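Local structure of hydrogenase maturation factor (Thermoanaerobacter tengcongensis, 3VTH) at residues I19-G24 against V42-S47; F560-F565 against D648-L653; K567-Q572 against V604-G609. The protein probably transfers the carbamoyl group of carbamoyl phosphate to the C-terminal cysteine of HypE, at the expense of ATP, during maturation of [NiFe]-hydrogenases. One frame throughout, in Å; residues are numbered along the deposited sequence.

Contact 1. Residues I19-G24 against V42-S47; sequences IVQGVG and VYNNSS. With PO4 (phosphate ion), chain E.
Gln21 lays its amide flat on that of Asn44, the two planes only 8° apart and the side chains running past each other in opposite directions. Gln21 CG and Asn44 CG are 3.8 Å apart. Gln21 reaches this place with CG anti to its carbonyl carbon (chi1 -59°) and the chain straight beyond. Gln21 NE2 comes 2.8 Å from Asn45 O in a weak, bent hydrogen bond, while a stronger partner is the carbonyl of Gly48; Gln21 OE1 accepts from the backbone N of Tyr151, which with the other bonds fixes the rotation of the group. With an alanine here the amide is gone, and the Asn45 and Gly48 carbonyls would probably be left without the donor they share, the Asn44 amide without the flat group stacked on it. Asn45 turns its own side chain back to the following loop: OD1 accepts from Ser47 N at 3.0 Å, closing an Asx turn. Beyond Gln21, the loop amides grip a phosphate ion, Gly22 N to O3 at 2.9 Å and Gly24 N to O1 at 2.8 Å, joined by the backbone N of Phe25 and NE of Arg26. This is the phosphate-binding loop of the acylphosphatase fold, consistent with Arg26 and Asn44 being its predicted active-site residues. The loop links strand 10-17 to helix 25-35, Gly24 being the N-cap, and faces, at Asn44, strand 39-45, which pairs with strand 48-55.

Contact 2. Residues F560-F565 against D648-L653; sequences FDNISF and DPELIL
Asn562 and Glu650 meet with their side chains crossed at about a right angle and their flat ends turned 85° to each other. Both swing CG away from the backbone N, chi1 being near -170° in each, which carries each toward the other segment; Glu650 then bends at chi2 (-86°) to bring its carboxylate beside the asparagine. Glu650 OE2 lies 3.7 Å from Asn562 CB and 3.0 Å from Asn562 OD1 as modelled, but the amide is probably turned over, in which case a hydrogen bond may form there. OE2 is also held by the hydroxyl of Tyr566 and by a salt bridge to Arg654; the arginine probably eases the closeness of the Asp561 and Glu650 carboxylates. Asp648 caps its own helix, OD1 taking Glu650 N at 3.1 Å from above the carboxylate plane, and is paired as well with Lys539. A water lies within hydrogen-bonding distance of both Asp561 OD2 (3.0 Å) and Asp648 OD2 (3.2 Å), beside the direct contact. The loop between helices 551-559 and 567-572 is thus set against the first turn of helix 649-662, whose Pro649 and Leu653 pack on helices 551-559 and 597-607 in the Kae1-like region.

Contact 3. Residues K567-Q572 against V604-G609; sequences KNFVEQ and VAALIG
Leu607 sends its CD2 methyl over one face of the Phe569 ring, and this CH-pi contact is the heart of the packing between helix 567-572 and the end of helix 597-607. Leu607 CD2 stands 3.9 Å from the Phe569 ring centroid and 21° off the ring normal, shifted toward the rim and 3.7 Å from Phe569 CG. The two side chains cross at about a right angle, and only the CD2 branch of Leu607 touches the ring. Phe569 points its ring toward the other helix because CG lies anti to the backbone N (chi1 172°). A second apolar touch is looser, Phe569 CE1 to Ala606 CB at 4.3 Å. Tyr552, Ala555 and Leu556 of helix 551-559 also touch Phe569.

The same ring carbon approaches a polar atom as well: Phe569 CE1 is 3.6 Å from Ala606 O, which comes at the ring obliquely. Ala606 O already accepts from Gly609 N at 3.2 Å, one bond of the Schellman motif that ends the helix; the other joins Val610 N to Ala605 O. Gly609 supplies the positive phi this ending needs.

Two side-chain polar links lie within helix 567-572. Lys567 NZ and Glu571 OE1, one turn apart, form a salt bridge of 3.3 Å, and Gln572 NE2 reaches back weakly to Asn568 O. The backbone N of Asn568 is hydrogen-bonded to the hydroxyl of Tyr657 on helix 649-662.

Charged groups keep to the exposed side of the short helix and its phenylalanine to the buried one, so what joins the two helices is burial and dispersion between an aromatic face, a methyl group and a helix-end carbonyl.

How the contacts relate
From the N terminus, contact 1 comes first: it closes a short loop, chiefly helix 25-35, within the acylphosphatase region, before the other two open. Contact 2 opens after helix 551-559 and closes far later at the start of helix 649-662; contact 3 lies nested inside that loop, bringing helix 567-572 back onto helix 597-607. Contacts 2 and 3 touch, with Leu653 CD2 packed 3.6 Å from Leu607 CD1, so together they knit helices 567-572, 597-607 and 649-662 into one cluster of the Kae1-like region. Contact 1 lies on the other side of the chain's centre, its own centre about 62 Å from that of contact 2.

Contact 1. Residues I19-G24 against V42-S47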
ATOM      1  N   ILE A  19      16.960  -7.989   2.066  1.00 26.39           N
ATOM      2  CA  ILE A  19      16.067  -9.122   2.260  1.00 24.75           C
ATOM      3  C   ILE A  19      16.851 -10.369   1.833  1.00 24.92           C
ATOM      4  O   ILE A  19      16.934 -10.704   0.650  1.00 25.29           O
ATOM      5  CB  ILE A  19      14.735  -8.970   1.498  1.00 25.17           C
ATOM      6  CG1 ILE A  19      14.002  -7.694   1.969  1.00 25.39           C
ATOM      7  CG2 ILE A  19      13.853 -10.251   1.672  1.00 23.21           C
ATOM      8  CD1 ILE A  19      12.694  -7.374   1.207  1.00 27.34           C
ATOM      9  N   VAL A  20      17.477 -11.013   2.804  1.00 24.57           N
ATOM     10  CA  VAL A  20      18.421 -12.089   2.510  1.00 24.67           C
ATOM     11  C   VAL A  20      18.163 -13.324   3.388  1.00 24.40           C
ATOM     12  O   VAL A  20      18.973 -14.260   3.396  1.00 24.91           O
ATOM     13  CB  VAL A  20      19.879 -11.596   2.638  1.00 24.95           C
ATOM     14  CG1 VAL A  20      20.171 -10.473   1.625  1.00 25.22           C
ATOM     15  CG2 VAL A  20      20.168 -11.100   4.074  1.00 26.26           C
ATOM     16  N   GLN A  21      17.059 -13.309   4.137  1.00 23.55           N
ATOM     17  CA  GLN A  21      16.672 -14.455   4.983  1.00 23.90           C
ATOM     18  C   GLN A  21      15.265 -14.874   4.587  1.00 24.45           C
ATOM     19  O   GLN A  21      14.475 -14.031   4.137  1.00 25.11           O
ATOM     20  CB  GLN A  21      16.684 -14.096   6.471  1.00 23.74           C
ATOM     21  CG  GLN A  21      18.039 -13.603   6.986  1.00 24.19           C
ATOM     22  CD  GLN A  21      18.028 -13.322   8.467  1.00 24.58           C
ATOM     23  OE1 GLN A  21      16.976 -13.343   9.115  1.00 25.02           O
ATOM     24  NE2 GLN A  21      19.209 -13.040   9.023  1.00 26.37           N
ATOM     25  N   GLY A  22      14.967 -16.165   4.729  1.00 24.62           N
ATOM     26  CA  GLY A  22      13.703 -16.725   4.276  1.00 24.65           C
ATOM     27  C   GLY A  22      13.549 -16.786   2.772  1.00 24.88           C
ATOM     28  O   GLY A  22      12.416 -16.802   2.245  1.00 25.76           O
ATOM     29  N   VAL A  23      14.677 -16.839   2.075  1.00 24.08           N
ATOM     30  CA  VAL A  23      14.677 -16.814   0.612  1.00 23.54           C
ATOM     31  C   VAL A  23      15.424 -18.036   0.078  1.00 24.12           C
ATOM     32  O   VAL A  23      15.655 -18.163  -1.119  1.00 25.50           O
ATOM     33  CB  VAL A  23      15.271 -15.474   0.046  1.00 23.84           C
ATOM     34  CG1 VAL A  23      14.523 -14.265   0.623  1.00 23.13           C
ATOM     35  CG2 VAL A  23      16.782 -15.328   0.372  1.00 21.86           C
ATOM     36  N   GLY A  24      15.793 -18.947   0.971  1.00 24.13           N
ATOM     37  CA  GLY A  24      16.629 -20.090   0.581  1.00 24.09           C
ATOM     38  C   GLY A  24      18.063 -19.700   0.272  1.00 24.30           C
ATOM     39  O   GLY A  24      18.739 -20.365  -0.527  1.00 24.41           O
ATOM     40  N   VAL A  42      28.049 -21.274   6.519  1.00 26.44           N
ATOM     41  CA  VAL A  42      27.077 -20.211   6.269  1.00 24.83           C
ATOM     42  C   VAL A  42      26.022 -20.263   7.374  1.00 25.72           C
ATOM     43  O   VAL A  42      25.662 -21.347   7.855  1.00 25.45           O
ATOM     44  CB  VAL A  42      26.435 -20.301   4.855  1.00 24.91           C
ATOM     45  CG1 VAL A  42      25.663 -21.615   4.652  1.00 23.63           C
ATOM     46  CG2 VAL A  42      25.506 -19.083   4.566  1.00 23.58           C
ATOM     47  N   TYR A  43      25.539 -19.092   7.786  1.00 25.51           N
ATOM     48  CA  TYR A  43      24.464 -19.004   8.757  1.00 25.73           C
ATOM     49  C   TYR A  43      23.768 -17.651   8.686  1.00 25.54           C
ATOM     50  O   TYR A  43      24.353 -16.662   8.236  1.00 24.96           O
ATOM     51  CB  TYR A  43      24.958 -19.288  10.194  1.00 26.61           C
ATOM     52  CG  TYR A  43      26.035 -18.353  10.735  1.00 28.37           C
ATOM     53  CD1 TYR A  43      27.385 -18.694  10.652  1.00 29.86           C
ATOM     54  CD2 TYR A  43      25.697 -17.151  11.357  1.00 29.43           C
ATOM     55  CE1 TYR A  43      28.381 -17.846  11.174  1.00 31.86           C
ATOM     56  CE2 TYR A  43      26.684 -16.284  11.865  1.00 31.31           C
ATOM     57  CZ  TYR A  43      28.020 -16.651  11.768  1.00 30.80           C
ATOM     58  OH  TYR A  43      28.983 -15.821  12.260  1.00 33.19           O
ATOM     59  N   ASN A  44      22.518 -17.632   9.131  1.00 25.17           N
ATOM     60  CA  ASN A  44      21.773 -16.403   9.317  1.00 25.54           C
ATOM     61  C   ASN A  44      22.218 -15.739  10.597  1.00 26.40           C
ATOM     62  O   ASN A  44      22.305 -16.390  11.639  1.00 27.11           O
ATOM     63  CB  ASN A  44      20.275 -16.703   9.413  1.00 24.96           C
ATOM     64  CG  ASN A  44      19.626 -16.875   8.057  1.00 25.49           C
ATOM     65  OD1 ASN A  44      18.415 -17.058   7.963  1.00 25.87           O
ATOM     66  ND2 ASN A  44      20.437 -16.817   6.989  1.00 24.09           N
ATOM     67  N   ASN A  45      22.523 -14.449  10.542  1.00 26.85           N
ATOM     68  CA  ASN A  45      22.817 -13.736  11.784  1.00 28.09           C
ATOM     69  C   ASN A  45      21.821 -12.596  11.930  1.00 28.25           C
ATOM     70  O   ASN A  45      20.894 -12.510  11.140  1.00 26.42           O
ATOM     71  CB  ASN A  45      24.293 -13.315  11.892  1.00 29.68           C
ATOM     72  CG  ASN A  45      24.694 -12.252  10.887  1.00 30.36           C
ATOM     73  OD1 ASN A  45      23.856 -11.680  10.185  1.00 29.40           O
ATOM     74  ND2 ASN A  45      25.989 -11.965  10.832  1.00 31.08           N
ATOM     75  N   SER A  46      21.972 -11.742  12.936  1.00 29.21           N
ATOM     76  CA  SER A  46      20.941 -10.755  13.155  1.00 30.03           C
ATOM     77  C   SER A  46      20.994  -9.588  12.153  1.00 30.03           C
ATOM     78  O   SER A  46      20.099  -8.766  12.137  1.00 30.44           O
ATOM     79  CB  SER A  46      20.874 -10.295  14.622  1.00 31.46           C
ATOM     80  OG  SER A  46      22.148  -9.912  15.115  1.00 31.90           O
ATOM     81  N   SER A  47      22.010  -9.549  11.297  1.00 29.87           N
ATOM     82  CA  SER A  47      22.146  -8.442  10.362  1.00 31.53           C
ATOM     83  C   SER A  47      22.004  -8.874   8.905  1.00 30.01           C
ATOM     84  O   SER A  47      21.992  -8.034   7.993  1.00 30.98           O
ATOM     85  CB  SER A  47      23.437  -7.634  10.633  1.00 33.03           C
ATOM     86  OG  SER A  47      24.559  -8.354  10.175  1.00 38.17           O
TER
HETATM   87  P   PO4 E 803      17.042 -18.784   4.258  1.00 27.03           P
HETATM   88  O1  PO4 E 803      15.764 -19.383   3.739  1.00 24.76           O
HETATM   89  O2  PO4 E 803      17.508 -17.671   3.352  1.00 23.81           O
HETATM   90  O3  PO4 E 803      16.774 -18.197   5.615  1.00 26.36           O
HETATM   91  O4  PO4 E 803      18.118 -19.850   4.334  1.00 26.78           O

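Contact 2. Residues F560-F565 against D648-L653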
ATOM      1  N   PHE A 560     -21.051  30.634  -1.795  1.00 34.24           N
ATOM      2  CA  PHE A 560     -21.753  31.420  -0.758  1.00 36.71           C
ATOM      3  C   PHE A 560     -22.005  32.892  -1.106  1.00 38.36           C
ATOM      4  O   PHE A 560     -23.058  33.450  -0.768  1.00 39.49           O
ATOM      5  CB  PHE A 560     -21.039  31.308   0.599  1.00 36.73           C
ATOM      6  CG  PHE A 560     -19.871  32.257   0.767  1.00 37.80           C
ATOM      7  CD1 PHE A 560     -19.985  33.377   1.595  1.00 40.21           C
ATOM      8  CD2 PHE A 560     -18.668  32.043   0.087  1.00 37.49           C
ATOM      9  CE1 PHE A 560     -18.908  34.265   1.755  1.00 41.36           C
ATOM     10  CE2 PHE A 560     -17.579  32.929   0.244  1.00 39.09           C
ATOM     11  CZ  PHE A 560     -17.699  34.030   1.076  1.00 38.67           C
ATOM     12  N   ASP A 561     -21.046  33.523  -1.774  1.00 38.75           N
ATOM     13  CA  ASP A 561     -21.158  34.965  -2.048  1.00 40.77           C
ATOM     14  C   ASP A 561     -21.704  35.270  -3.441  1.00 41.41           C
ATOM     15  O   ASP A 561     -21.614  36.401  -3.908  1.00 41.29           O
ATOM     16  CB  ASP A 561     -19.800  35.653  -1.855  1.00 41.01           C
ATOM     17  CG  ASP A 561     -18.704  35.025  -2.696  1.00 41.65           C
ATOM     18  OD1 ASP A 561     -18.995  34.083  -3.464  1.00 43.67           O
ATOM     19  OD2 ASP A 561     -17.544  35.463  -2.585  1.00 43.76           O
ATOM     20  N   ASN A 562     -22.246  34.252  -4.110  1.00 41.43           N
ATOM     21  CA  ASN A 562     -22.824  34.437  -5.444  1.00 42.53           C
ATOM     22  C   ASN A 562     -24.006  33.485  -5.640  1.00 42.60           C
ATOM     23  O   ASN A 562     -24.219  32.938  -6.719  1.00 42.82           O
ATOM     24  CB  ASN A 562     -21.733  34.254  -6.516  1.00 41.70           C
ATOM     25  CG  ASN A 562     -22.202  34.635  -7.920  1.00 43.82           C
ATOM     26  OD1 ASN A 562     -21.756  34.052  -8.913  1.00 44.45           O
ATOM     27  ND2 ASN A 562     -23.105  35.604  -8.004  1.00 45.07           N
ATOM     28  N   ILE A 563     -24.774  33.319  -4.568  1.00 42.92           N
ATOM     29  CA  ILE A 563     -25.908  32.389  -4.484  1.00 43.46           C
ATOM     30  C   ILE A 563     -26.953  32.502  -5.613  1.00 44.15           C
ATOM     31  O   ILE A 563     -27.351  31.486  -6.199  1.00 43.78           O
ATOM     32  CB  ILE A 563     -26.599  32.519  -3.078  1.00 44.27           C
ATOM     33  CG1 ILE A 563     -25.765  31.809  -1.998  1.00 43.70           C
ATOM     34  CG2 ILE A 563     -28.083  32.068  -3.100  1.00 45.88           C
ATOM     35  CD1 ILE A 563     -25.702  30.280  -2.089  1.00 43.69           C
ATOM     36  N   SER A 564     -27.392  33.723  -5.914  1.00 44.75           N
ATOM     37  CA  SER A 564     -28.448  33.935  -6.906  1.00 45.64           C
ATOM     38  C   SER A 564     -28.089  33.404  -8.299  1.00 44.71           C
ATOM     39  O   SER A 564     -28.974  33.139  -9.117  1.00 45.33           O
ATOM     40  CB  SER A 564     -28.858  35.417  -6.971  1.00 47.46           C
ATOM     41  OG  SER A 564     -27.764  36.242  -7.337  1.00 48.02           O
ATOM     42  N   PHE A 565     -26.793  33.238  -8.556  1.00 42.68           N
ATOM     43  CA  PHE A 565     -26.308  32.737  -9.842  1.00 41.93           C
ATOM     44  C   PHE A 565     -26.663  31.259 -10.063  1.00 41.10           C
ATOM     45  O   PHE A 565     -26.834  30.822 -11.202  1.00 41.55           O
ATOM     46  CB  PHE A 565     -24.781  32.919  -9.929  1.00 41.43           C
ATOM     47  CG  PHE A 565     -24.217  32.669 -11.302  1.00 43.03           C
ATOM     48  CD1 PHE A 565     -23.983  33.736 -12.169  1.00 46.21           C
ATOM     49  CD2 PHE A 565     -23.919  31.370 -11.727  1.00 43.71           C
ATOM     50  CE1 PHE A 565     -23.464  33.513 -13.450  1.00 47.11           C
ATOM     51  CE2 PHE A 565     -23.407  31.130 -13.005  1.00 44.48           C
ATOM     52  CZ  PHE A 565     -23.177  32.207 -13.868  1.00 46.32           C
ATOM     53  N   ASP A 648      -9.402  31.582  -7.877  1.00 27.10           N
ATOM     54  CA  ASP A 648     -10.731  31.507  -7.282  1.00 27.38           C
ATOM     55  C   ASP A 648     -11.571  30.413  -7.958  1.00 27.77           C
ATOM     56  O   ASP A 648     -12.027  30.586  -9.092  1.00 28.20           O
ATOM     57  CB  ASP A 648     -11.417  32.887  -7.393  1.00 28.68           C
ATOM     58  CG  ASP A 648     -12.792  32.945  -6.706  1.00 29.33           C
ATOM     59  OD1 ASP A 648     -13.277  31.931  -6.137  1.00 27.87           O
ATOM     60  OD2 ASP A 648     -13.377  34.040  -6.728  1.00 28.94           O
ATOM     61  N   PRO A 649     -11.786  29.284  -7.255  1.00 27.23           N
ATOM     62  CA  PRO A 649     -12.551  28.182  -7.820  1.00 26.97           C
ATOM     63  C   PRO A 649     -13.994  28.533  -8.172  1.00 27.51           C
ATOM     64  O   PRO A 649     -14.553  27.902  -9.061  1.00 26.88           O
ATOM     65  CB  PRO A 649     -12.501  27.119  -6.717  1.00 26.01           C
ATOM     66  CG  PRO A 649     -12.239  27.851  -5.493  1.00 26.88           C
ATOM     67  CD  PRO A 649     -11.341  28.980  -5.883  1.00 26.60           C
ATOM     68  N   GLU A 650     -14.585  29.531  -7.508  1.00 27.96           N
ATOM     69  CA  GLU A 650     -15.977  29.884  -7.806  1.00 29.47           C
ATOM     70  C   GLU A 650     -16.173  30.413  -9.238  1.00 30.20           C
ATOM     71  O   GLU A 650     -17.217  30.189  -9.833  1.00 30.35           O
ATOM     72  CB  GLU A 650     -16.558  30.858  -6.775  1.00 30.17           C
ATOM     73  CG  GLU A 650     -18.086  31.063  -6.899  1.00 31.96           C
ATOM     74  CD  GLU A 650     -18.497  32.159  -7.909  1.00 36.04           C
ATOM     75  OE1 GLU A 650     -17.754  33.156  -8.061  1.00 35.75           O
ATOM     76  OE2 GLU A 650     -19.576  32.026  -8.546  1.00 35.63           O
ATOM     77  N   LEU A 651     -15.173  31.121  -9.772  1.00 30.03           N
ATOM     78  CA  LEU A 651     -15.228  31.626 -11.157  1.00 31.13           C
ATOM     79  C   LEU A 651     -15.295  30.501 -12.200  1.00 30.86           C
ATOM     80  O   LEU A 651     -15.915  30.646 -13.267  1.00 31.98           O
ATOM     81  CB  LEU A 651     -14.025  32.538 -11.426  1.00 31.64           C
ATOM     82  CG  LEU A 651     -13.944  33.788 -10.536  1.00 32.45           C
ATOM     83  CD1 LEU A 651     -12.692  34.608 -10.833  1.00 34.36           C
ATOM     84  CD2 LEU A 651     -15.215  34.637 -10.710  1.00 33.70           C
ATOM     85  N   ILE A 652     -14.648  29.389 -11.877  1.00 29.53           N
ATOM     86  CA  ILE A 652     -14.678  28.182 -12.682  1.00 29.65           C
ATOM     87  C   ILE A 652     -16.030  27.486 -12.491  1.00 29.94           C
ATOM     88  O   ILE A 652     -16.637  27.030 -13.466  1.00 29.84           O
ATOM     89  CB  ILE A 652     -13.498  27.241 -12.295  1.00 28.81           C
ATOM     90  CG1 ILE A 652     -12.172  27.887 -12.705  1.00 28.87           C
ATOM     91  CG2 ILE A 652     -13.639  25.846 -12.942  1.00 28.49           C
ATOM     92  CD1 ILE A 652     -10.979  27.331 -12.002  1.00 28.57           C
ATOM     93  N   LEU A 653     -16.512  27.440 -11.241  1.00 29.33           N
ATOM     94  CA  LEU A 653     -17.836  26.863 -10.957  1.00 29.76           C
ATOM     95  C   LEU A 653     -18.954  27.591 -11.719  1.00 30.75           C
ATOM     96  O   LEU A 653     -19.919  26.960 -12.133  1.00 31.30           O
ATOM     97  CB  LEU A 653     -18.144  26.824  -9.450  1.00 29.05           C
ATOM     98  CG  LEU A 653     -17.304  25.902  -8.556  1.00 29.45           C
ATOM     99  CD1 LEU A 653     -17.729  26.064  -7.094  1.00 29.60           C
ATOM    100  CD2 LEU A 653     -17.423  24.439  -8.985  1.00 29.81           C
TER
HETATM  101  O   HOH W   1     -15.121  35.026  -4.244  1.00 29.62           O

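Contact 3. Residues K567-Q572 against V604-G609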
ATOM      1  N   LYS A 567     -29.344  29.308  -9.203  1.00 40.77           N
ATOM      2  CA  LYS A 567     -30.751  29.133  -8.825  1.00 42.97           C
ATOM      3  C   LYS A 567     -31.241  27.683  -8.770  1.00 43.31           C
ATOM      4  O   LYS A 567     -31.774  27.259  -7.747  1.00 43.33           O
ATOM      5  CB  LYS A 567     -31.653  29.973  -9.742  1.00 44.44           C
ATOM      6  CG  LYS A 567     -33.162  29.758  -9.570  1.00 48.19           C
ATOM      7  CD  LYS A 567     -33.952  30.650 -10.553  1.00 50.65           C
ATOM      8  CE  LYS A 567     -35.468  30.481 -10.428  1.00 54.67           C
ATOM      9  NZ  LYS A 567     -35.969  29.234 -11.080  1.00 55.86           N
ATOM     10  N   ASN A 568     -31.068  26.944  -9.870  1.00 43.79           N
ATOM     11  CA  ASN A 568     -31.579  25.574 -10.002  1.00 44.81           C
ATOM     12  C   ASN A 568     -30.995  24.639  -8.939  1.00 43.69           C
ATOM     13  O   ASN A 568     -31.721  23.827  -8.355  1.00 44.18           O
ATOM     14  CB  ASN A 568     -31.270  25.013 -11.399  1.00 45.27           C
ATOM     15  CG  ASN A 568     -32.085  23.771 -11.731  1.00 48.80           C
ATOM     16  OD1 ASN A 568     -33.299  23.847 -11.925  1.00 53.47           O
ATOM     17  ND2 ASN A 568     -31.421  22.629 -11.825  1.00 49.41           N
ATOM     18  N   PHE A 569     -29.684  24.749  -8.710  1.00 41.22           N
ATOM     19  CA  PHE A 569     -29.030  24.014  -7.639  1.00 40.19           C
ATOM     20  C   PHE A 569     -29.556  24.405  -6.248  1.00 40.43           C
ATOM     21  O   PHE A 569     -29.936  23.532  -5.466  1.00 40.95           O
ATOM     22  CB  PHE A 569     -27.499  24.176  -7.689  1.00 38.30           C
ATOM     23  CG  PHE A 569     -26.803  23.588  -6.500  1.00 37.98           C
ATOM     24  CD1 PHE A 569     -26.618  22.208  -6.400  1.00 36.34           C
ATOM     25  CD2 PHE A 569     -26.353  24.407  -5.465  1.00 37.83           C
ATOM     26  CE1 PHE A 569     -25.995  21.643  -5.290  1.00 36.67           C
ATOM     27  CE2 PHE A 569     -25.709  23.857  -4.349  1.00 36.97           C
ATOM     28  CZ  PHE A 569     -25.537  22.468  -4.258  1.00 37.08           C
ATOM     29  N   VAL A 570     -29.560  25.698  -5.928  1.00 40.34           N
ATOM     30  CA  VAL A 570     -29.948  26.122  -4.573  1.00 41.38           C
ATOM     31  C   VAL A 570     -31.424  25.811  -4.257  1.00 43.58           C
ATOM     32  O   VAL A 570     -31.761  25.450  -3.134  1.00 43.69           O
ATOM     33  CB  VAL A 570     -29.595  27.624  -4.256  1.00 41.42           C
ATOM     34  CG1 VAL A 570     -28.107  27.905  -4.487  1.00 39.70           C
ATOM     35  CG2 VAL A 570     -30.420  28.565  -5.077  1.00 42.89           C
ATOM     36  N   GLU A 571     -32.290  25.920  -5.262  1.00 45.37           N
ATOM     37  CA  GLU A 571     -33.713  25.599  -5.092  1.00 48.56           C
ATOM     38  C   GLU A 571     -34.012  24.158  -4.697  1.00 48.95           C
ATOM     39  O   GLU A 571     -35.060  23.897  -4.105  1.00 50.06           O
ATOM     40  CB  GLU A 571     -34.501  25.972  -6.341  1.00 49.94           C
ATOM     41  CG  GLU A 571     -34.858  27.437  -6.377  1.00 53.41           C
ATOM     42  CD  GLU A 571     -35.710  27.807  -7.573  1.00 58.43           C
ATOM     43  OE1 GLU A 571     -35.699  27.059  -8.584  1.00 59.79           O
ATOM     44  OE2 GLU A 571     -36.387  28.853  -7.499  1.00 61.70           O
ATOM     45  N   GLN A 572     -33.090  23.246  -5.020  1.00 48.06           N
ATOM     46  CA  GLN A 572     -33.200  21.830  -4.669  1.00 49.26           C
ATOM     47  C   GLN A 572     -32.889  21.598  -3.198  1.00 48.70           C
ATOM     48  O   GLN A 572     -33.288  20.579  -2.633  1.00 49.49           O
ATOM     49  CB  GLN A 572     -32.221  20.980  -5.489  1.00 48.64           C
ATOM     50  CG  GLN A 572     -32.567  20.810  -6.972  1.00 52.20           C
ATOM     51  CD  GLN A 572     -31.506  19.990  -7.704  1.00 54.03           C
ATOM     52  OE1 GLN A 572     -31.564  18.758  -7.737  1.00 56.56           O
ATOM     53  NE2 GLN A 572     -30.528  20.676  -8.289  1.00 53.15           N
ATOM     54  N   VAL A 604     -18.025  20.515  -7.588  1.00 27.36           N
ATOM     55  CA  VAL A 604     -18.398  20.219  -8.981  1.00 27.53           C
ATOM     56  C   VAL A 604     -19.388  19.064  -9.060  1.00 28.22           C
ATOM     57  O   VAL A 604     -20.413  19.168  -9.748  1.00 28.79           O
ATOM     58  CB  VAL A 604     -17.160  19.888  -9.860  1.00 27.57           C
ATOM     59  CG1 VAL A 604     -17.591  19.441 -11.275  1.00 27.84           C
ATOM     60  CG2 VAL A 604     -16.218  21.094  -9.917  1.00 27.14           C
ATOM     61  N   ALA A 605     -19.099  17.968  -8.359  1.00 26.99           N
ATOM     62  CA  ALA A 605     -19.969  16.780  -8.428  1.00 28.01           C
ATOM     63  C   ALA A 605     -21.408  17.104  -7.975  1.00 29.02           C
ATOM     64  O   ALA A 605     -22.382  16.675  -8.613  1.00 29.79           O
ATOM     65  CB  ALA A 605     -19.392  15.628  -7.619  1.00 26.94           C
ATOM     66  N   ALA A 606     -21.522  17.885  -6.901  1.00 28.54           N
ATOM     67  CA  ALA A 606     -22.820  18.308  -6.362  1.00 30.67           C
ATOM     68  C   ALA A 606     -23.561  19.245  -7.322  1.00 31.33           C
ATOM     69  O   ALA A 606     -24.761  19.103  -7.544  1.00 32.03           O
ATOM     70  CB  ALA A 606     -22.635  18.988  -4.993  1.00 29.61           C
ATOM     71  N   LEU A 607     -22.819  20.189  -7.894  1.00 31.52           N
ATOM     72  CA  LEU A 607     -23.388  21.208  -8.762  1.00 33.02           C
ATOM     73  C   LEU A 607     -23.933  20.623 -10.039  1.00 34.10           C
ATOM     74  O   LEU A 607     -24.957  21.089 -10.537  1.00 35.20           O
ATOM     75  CB  LEU A 607     -22.361  22.298  -9.086  1.00 32.56           C
ATOM     76  CG  LEU A 607     -22.223  23.367  -7.997  1.00 34.86           C
ATOM     77  CD1 LEU A 607     -20.989  24.236  -8.245  1.00 36.07           C
ATOM     78  CD2 LEU A 607     -23.495  24.235  -7.926  1.00 34.94           C
ATOM     79  N   ILE A 608     -23.252  19.623 -10.593  1.00 33.27           N
ATOM     80  CA  ILE A 608     -23.768  19.003 -11.821  1.00 34.83           C
ATOM     81  C   ILE A 608     -24.597  17.746 -11.549  1.00 35.95           C
ATOM     82  O   ILE A 608     -24.903  16.977 -12.463  1.00 36.93           O
ATOM     83  CB  ILE A 608     -22.679  18.809 -12.901  1.00 34.35           C
ATOM     84  CG1 ILE A 608     -21.666  17.725 -12.496  1.00 33.47           C
ATOM     85  CG2 ILE A 608     -21.963  20.158 -13.162  1.00 33.66           C
ATOM     86  CD1 ILE A 608     -20.696  17.361 -13.616  1.00 33.43           C
ATOM     87  N   GLY A 609     -24.975  17.558 -10.290  1.00 36.20           N
ATOM     88  CA  GLY A 609     -25.908  16.501  -9.923  1.00 37.93           C
ATOM     89  C   GLY A 609     -25.379  15.082 -10.034  1.00 38.48           C
ATOM     90  O   GLY A 609     -26.162  14.152 -10.252  1.00 39.20           O
TER